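Local coordinates for protein HemO (Neisseria meningitidis, PDB 1J77) that binds heme and probably acts as a heme oxygenase, opening the porphyrin ring with the help of the bound iron, at residues K39-Q49 against L131-L142. Sequence-based numbering, arbitrary orientation. Where two conformers were deposited one is given.
Sequences KENYIKFLKLQ and LDYNGEHGARHL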
loop_
_atom_site.group_PDB
_atom_site.type_symbol
_atom_site.label_atom_id
_atom_site.label_comp_id
_atom_site.label_asym_id
_atom_site.label_seq_id
_atom_site.Cartn_x
_atom_site.Cartn_y
_atom_site.Cartn_z
ATOM N N LYS A 39 -14.084 -15.304 -5.868
ATOM C CA LYS A 39 -14.398 -13.935 -6.340
ATOM C C LYS A 39 -14.871 -13.068 -5.141
ATOM O O LYS A 39 -14.520 -11.859 -5.024
ATOM C CB LYS A 39 -15.525 -14.015 -7.392
ATOM C CG LYS A 39 -15.711 -12.723 -8.214
ATOM C CD LYS A 39 -17.148 -12.655 -8.791
ATOM C CE LYS A 39 -17.146 -12.174 -10.232
ATOM N NZ LYS A 39 -18.532 -11.845 -10.766
ATOM N N GLU A 40 -15.682 -13.640 -4.262
ATOM C CA GLU A 40 -16.202 -12.936 -3.106
ATOM C C GLU A 40 -15.062 -12.431 -2.200
ATOM O O GLU A 40 -15.014 -11.276 -1.812
ATOM C CB GLU A 40 -17.126 -13.857 -2.318
ATOM C CG GLU A 40 -17.613 -13.277 -1.008
ATOM C CD GLU A 40 -18.418 -14.243 -0.151
ATOM O OE1 GLU A 40 -18.640 -15.428 -0.559
ATOM O OE2 GLU A 40 -18.838 -13.807 0.948
ATOM N N ASN A 41 -14.126 -13.305 -1.887
ATOM C CA ASN A 41 -12.983 -12.865 -1.100
ATOM C C ASN A 41 -12.071 -11.876 -1.863
ATOM O O ASN A 41 -11.467 -10.992 -1.218
ATOM C CB ASN A 41 -12.209 -14.061 -0.552
ATOM C CG ASN A 41 -12.719 -14.500 0.789
ATOM O OD1 ASN A 41 -13.880 -14.290 1.149
ATOM N ND2 ASN A 41 -11.811 -15.056 1.586
ATOM N N TYR A 42 -11.938 -12.016 -3.172
ATOM C CA TYR A 42 -11.094 -11.084 -3.947
ATOM C C TYR A 42 -11.729 -9.711 -3.891
ATOM O O TYR A 42 -11.006 -8.680 -3.842
ATOM C CB TYR A 42 -10.886 -11.507 -5.414
ATOM C CG TYR A 42 -9.872 -10.669 -6.146
ATOM C CD1 TYR A 42 -8.531 -10.697 -5.808
ATOM C CD2 TYR A 42 -10.248 -9.821 -7.202
ATOM C CE1 TYR A 42 -7.592 -9.948 -6.495
ATOM C CE2 TYR A 42 -9.331 -9.101 -7.882
ATOM C CZ TYR A 42 -8.012 -9.135 -7.535
ATOM O OH TYR A 42 -7.107 -8.346 -8.176
ATOM N N ILE A 43 -13.053 -9.655 -3.881
ATOM C CA ILE A 43 -13.733 -8.356 -3.800
ATOM C C ILE A 43 -13.457 -7.735 -2.434
ATOM O O ILE A 43 -13.232 -6.521 -2.325
ATOM C CB ILE A 43 -15.247 -8.506 -4.129
ATOM C CG1 ILE A 43 -15.415 -8.633 -5.642
ATOM C CG2 ILE A 43 -15.995 -7.349 -3.587
ATOM C CD1 ILE A 43 -16.783 -9.121 -6.110
ATOM N N LYS A 44 -13.417 -8.544 -1.397
ATOM C CA LYS A 44 -13.055 -8.038 -0.071
ATOM C C LYS A 44 -11.658 -7.433 -0.087
ATOM O O LYS A 44 -11.411 -6.370 0.523
ATOM C CB LYS A 44 -13.118 -9.172 0.940
ATOM C CG LYS A 44 -14.321 -10.138 0.712
ATOM C CD LYS A 44 -14.394 -11.179 1.834
ATOM C CE LYS A 44 -15.646 -11.993 1.813
ATOM N NZ LYS A 44 -15.943 -12.425 3.189
ATOM N N PHE A 45 -10.765 -8.072 -0.790
ATOM C CA PHE A 45 -9.414 -7.605 -0.932
ATOM C C PHE A 45 -9.406 -6.283 -1.684
ATOM O O PHE A 45 -8.703 -5.360 -1.323
ATOM C CB PHE A 45 -8.557 -8.642 -1.642
ATOM C CG PHE A 45 -7.171 -8.225 -1.846
ATOM C CD1 PHE A 45 -6.360 -8.070 -0.750
ATOM C CD2 PHE A 45 -6.662 -7.956 -3.116
ATOM C CE1 PHE A 45 -5.081 -7.619 -0.898
ATOM C CE2 PHE A 45 -5.356 -7.524 -3.264
ATOM C CZ PHE A 45 -4.572 -7.402 -2.153
ATOM N N LEU A 46 -10.140 -6.224 -2.790
ATOM C CA LEU A 46 -10.190 -4.985 -3.551
ATOM C C LEU A 46 -10.765 -3.846 -2.706
ATOM O O LEU A 46 -10.334 -2.674 -2.860
ATOM C CB LEU A 46 -11.040 -5.201 -4.811
ATOM C CG LEU A 46 -10.430 -5.988 -5.976
ATOM C CD1 LEU A 46 -11.397 -5.989 -7.156
ATOM C CD2 LEU A 46 -9.102 -5.556 -6.443
ATOM N N LYS A 47 -11.764 -4.117 -1.878
ATOM C CA LYS A 47 -12.361 -3.095 -0.991
ATOM C C LYS A 47 -11.293 -2.542 -0.021
ATOM O O LYS A 47 -11.125 -1.317 0.122
ATOM C CB LYS A 47 -13.650 -3.588 -0.291
ATOM C CG LYS A 47 -14.783 -3.740 -1.242
ATOM C CD LYS A 47 -15.899 -4.444 -0.585
ATOM C CE LYS A 47 -17.059 -4.633 -1.584
ATOM N NZ LYS A 47 -18.236 -5.234 -0.884
ATOM N N LEU A 48 -10.538 -3.433 0.593
ATOM C CA LEU A 48 -9.458 -3.076 1.474
ATOM C C LEU A 48 -8.419 -2.207 0.732
ATOM O O LEU A 48 -8.040 -1.134 1.232
ATOM C CB LEU A 48 -8.836 -4.340 2.069
ATOM C CG LEU A 48 -7.356 -4.274 2.458
ATOM C CD1 LEU A 48 -7.229 -3.369 3.648
ATOM C CD2 LEU A 48 -6.853 -5.726 2.730
ATOM N N GLN A 49 -8.001 -2.652 -0.455
ATOM C CA GLN A 49 -7.052 -1.912 -1.261
ATOM C C GLN A 49 -7.628 -0.525 -1.600
ATOM O O GLN A 49 -6.891 0.471 -1.604
ATOM C CB GLN A 49 -6.704 -2.687 -2.555
ATOM C CG GLN A 49 -5.972 -4.010 -2.364
ATOM C CD GLN A 49 -4.506 -3.804 -2.132
ATOM O OE1 GLN A 49 -3.675 -3.993 -3.045
ATOM N NE2 GLN A 49 -4.148 -3.426 -0.903
ATOM N N LEU A 131 -6.735 -16.513 -11.220
ATOM C CA LEU A 131 -8.172 -16.280 -11.287
ATOM C C LEU A 131 -8.600 -15.671 -12.618
ATOM O O LEU A 131 -9.767 -15.340 -12.791
ATOM C CB LEU A 131 -8.606 -15.341 -10.166
ATOM C CG LEU A 131 -8.457 -15.801 -8.707
ATOM C CD1 LEU A 131 -8.966 -14.743 -7.685
ATOM C CD2 LEU A 131 -9.197 -17.114 -8.507
ATOM N N ASP A 132 -7.639 -15.524 -13.535
ATOM C CA ASP A 132 -7.849 -14.914 -14.852
ATOM C C ASP A 132 -7.929 -13.400 -14.750
ATOM O O ASP A 132 -8.370 -12.737 -15.689
ATOM C CB ASP A 132 -9.103 -15.470 -15.546
ATOM C CG ASP A 132 -8.960 -16.927 -15.925
ATOM O OD1 ASP A 132 -9.967 -17.655 -15.811
ATOM O OD2 ASP A 132 -7.890 -17.427 -16.331
ATOM N N TYR A 133 -7.547 -12.843 -13.601
ATOM C CA TYR A 133 -7.501 -11.393 -13.455
ATOM C C TYR A 133 -6.098 -10.875 -13.794
ATOM O O TYR A 133 -5.113 -11.261 -13.139
ATOM C CB TYR A 133 -7.843 -10.981 -12.027
ATOM C CG TYR A 133 -9.210 -11.403 -11.551
ATOM C CD1 TYR A 133 -9.413 -11.811 -10.241
ATOM C CD2 TYR A 133 -10.304 -11.371 -12.397
ATOM C CE1 TYR A 133 -10.672 -12.205 -9.793
ATOM C CE2 TYR A 133 -11.577 -11.742 -11.948
ATOM C CZ TYR A 133 -11.753 -12.177 -10.664
ATOM O OH TYR A 133 -13.025 -12.549 -10.248
ATOM N N ASN A 134 -6.007 -9.981 -14.777
ATOM C CA ASN A 134 -4.723 -9.444 -15.219
ATOM C C ASN A 134 -4.692 -7.896 -15.233
ATOM O O ASN A 134 -5.557 -7.243 -14.669
ATOM C CB ASN A 134 -4.424 -9.972 -16.613
ATOM C CG ASN A 134 -5.613 -9.842 -17.524
ATOM O OD1 ASN A 134 -6.116 -8.751 -17.743
ATOM N ND2 ASN A 134 -6.111 -10.968 -18.013
ATOM N N GLY A 135 -3.664 -7.336 -15.860
ATOM C CA GLY A 135 -3.466 -5.899 -15.891
ATOM C C GLY A 135 -4.480 -5.116 -16.681
ATOM O O GLY A 135 -4.465 -3.877 -16.653
ATOM N N GLU A 136 -5.370 -5.824 -17.364
ATOM C CA GLU A 136 -6.421 -5.179 -18.136
ATOM C C GLU A 136 -7.797 -5.445 -17.566
ATOM O O GLU A 136 -8.773 -4.890 -18.069
ATOM C CB GLU A 136 -6.419 -5.656 -19.606
ATOM C CG GLU A 136 -5.045 -5.736 -20.257
ATOM C CD GLU A 136 -4.407 -4.391 -20.565
ATOM O OE1 GLU A 136 -5.103 -3.350 -20.591
ATOM O OE2 GLU A 136 -3.172 -4.381 -20.800
ATOM N N HIS A 137 -7.894 -6.308 -16.551
ATOM C CA HIS A 137 -9.194 -6.696 -16.007
ATOM C C HIS A 137 -9.017 -7.298 -14.618
ATOM O O HIS A 137 -8.376 -8.332 -14.490
ATOM C CB HIS A 137 -9.817 -7.740 -16.935
ATOM C CG HIS A 137 -11.166 -8.204 -16.505
ATOM N ND1 HIS A 137 -12.298 -7.428 -16.630
ATOM C CD2 HIS A 137 -11.564 -9.367 -15.935
ATOM C CE1 HIS A 137 -13.337 -8.100 -16.160
ATOM N NE2 HIS A 137 -12.918 -9.273 -15.728
ATOM N N GLY A 138 -9.537 -6.629 -13.590
ATOM C CA GLY A 138 -9.467 -7.140 -12.213
ATOM C C GLY A 138 -8.187 -6.978 -11.419
ATOM O O GLY A 138 -8.257 -6.889 -10.197
ATOM N N ALA A 139 -7.039 -6.901 -12.076
ATOM C CA ALA A 139 -5.741 -6.762 -11.373
ATOM C C ALA A 139 -4.864 -5.610 -11.921
ATOM O O ALA A 139 -3.634 -5.645 -11.901
ATOM C CB ALA A 139 -4.983 -8.104 -11.367
ATOM N N ARG A 140 -5.534 -4.608 -12.471
ATOM C CA ARG A 140 -4.862 -3.408 -12.991
ATOM C C ARG A 140 -3.961 -2.752 -11.937
ATOM O O ARG A 140 -2.822 -2.332 -12.236
ATOM C CB ARG A 140 -5.973 -2.445 -13.449
ATOM C CG ARG A 140 -7.084 -3.031 -14.441
ATOM C CD ARG A 140 -8.346 -2.167 -14.504
ATOM N NE ARG A 140 -9.372 -2.616 -15.438
ATOM C CZ ARG A 140 -9.441 -2.298 -16.735
ATOM N NH1 ARG A 140 -8.534 -1.548 -17.307
ATOM N NH2 ARG A 140 -10.434 -2.728 -17.479
ATOM N N HIS A 141 -4.462 -2.672 -10.702
ATOM C CA HIS A 141 -3.714 -2.015 -9.608
ATOM C C HIS A 141 -2.468 -2.745 -9.148
ATOM O O HIS A 141 -1.570 -2.135 -8.542
ATOM C CB HIS A 141 -4.628 -1.698 -8.424
ATOM C CG HIS A 141 -4.822 -2.829 -7.471
ATOM N ND1 HIS A 141 -5.798 -3.784 -7.628
ATOM C CD2 HIS A 141 -4.191 -3.111 -6.308
ATOM C CE1 HIS A 141 -5.748 -4.622 -6.598
ATOM N NE2 HIS A 141 -4.773 -4.242 -5.796
ATOM N N LEU A 142 -2.362 -4.020 -9.542
ATOM C CA LEU A 142 -1.230 -4.868 -9.174
ATOM C C LEU A 142 -0.212 -5.039 -10.271
ATOM O O LEU A 142 0.877 -5.549 -10.041
ATOM C CB LEU A 142 -1.735 -6.264 -8.761
ATOM C CG LEU A 142 -2.618 -6.382 -7.511
ATOM C CD1 LEU A 142 -3.241 -7.800 -7.323
ATOM C CD2 LEU A 142 -1.875 -5.999 -6.273
#
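Tyr42 bonds to Gly138 and Gln49 to His141, two hydrogen bonds that tie a helix to an irregular chain segment in the all-helical heme oxygenase fold, a worked example of how side chains can fasten a loop to a helix without any backbone pairing. The segment 131-142 runs alongside the first turns of helix 39-60; after the Schellman motif at Asp132 that ends the preceding helix, it continues through a type I beta turn, Asn134 to His137, whose Asn134 OD1 accepts from Glu136 N in an Asx turn.

Ring and aliphatic contacts line the early turns. The rings of Tyr42 and Tyr133 lie near parallel, planes 24° apart, but are slid so far that they barely overlap; Tyr133 CD1 lies over one face of Tyr42, toward its rim. Lys39 crosses the end of Tyr133 at about a right angle, its CG 3.4 Å from Tyr133 OH. Farther along, a methyl of Leu46 packs against the imidazole, with CD2 3.5 Å from His141 CE1.

Two hydrogen bonds supply the polar grip. With CG anti to the backbone N (chi1 -172°), the Tyr42 side chain brings its OH to Gly138 O, to which it donates at 2.7 Å, approaching from above the carbonyl plane. Gly138 adopts a positive phi, a conformation that favours glycine.

The buried imidazole of His141 is held from both nitrogens: ND1 is hydrogen-bonded to Asp84 OD2 of helix 78-87, and NE2 donates to Gln49. With an acceptor at each nitrogen the ring may be protonated on both, as a cation the carboxylate would stabilise. Gln49, whose side chain comes within about 5 Å of the bound heme, receives that second bond. His141 NE2 reaches Gln49 OE1 at 3.0 Å, on a lone pair in the carbonyl plane, though the N-H...O angle is a bent 133°.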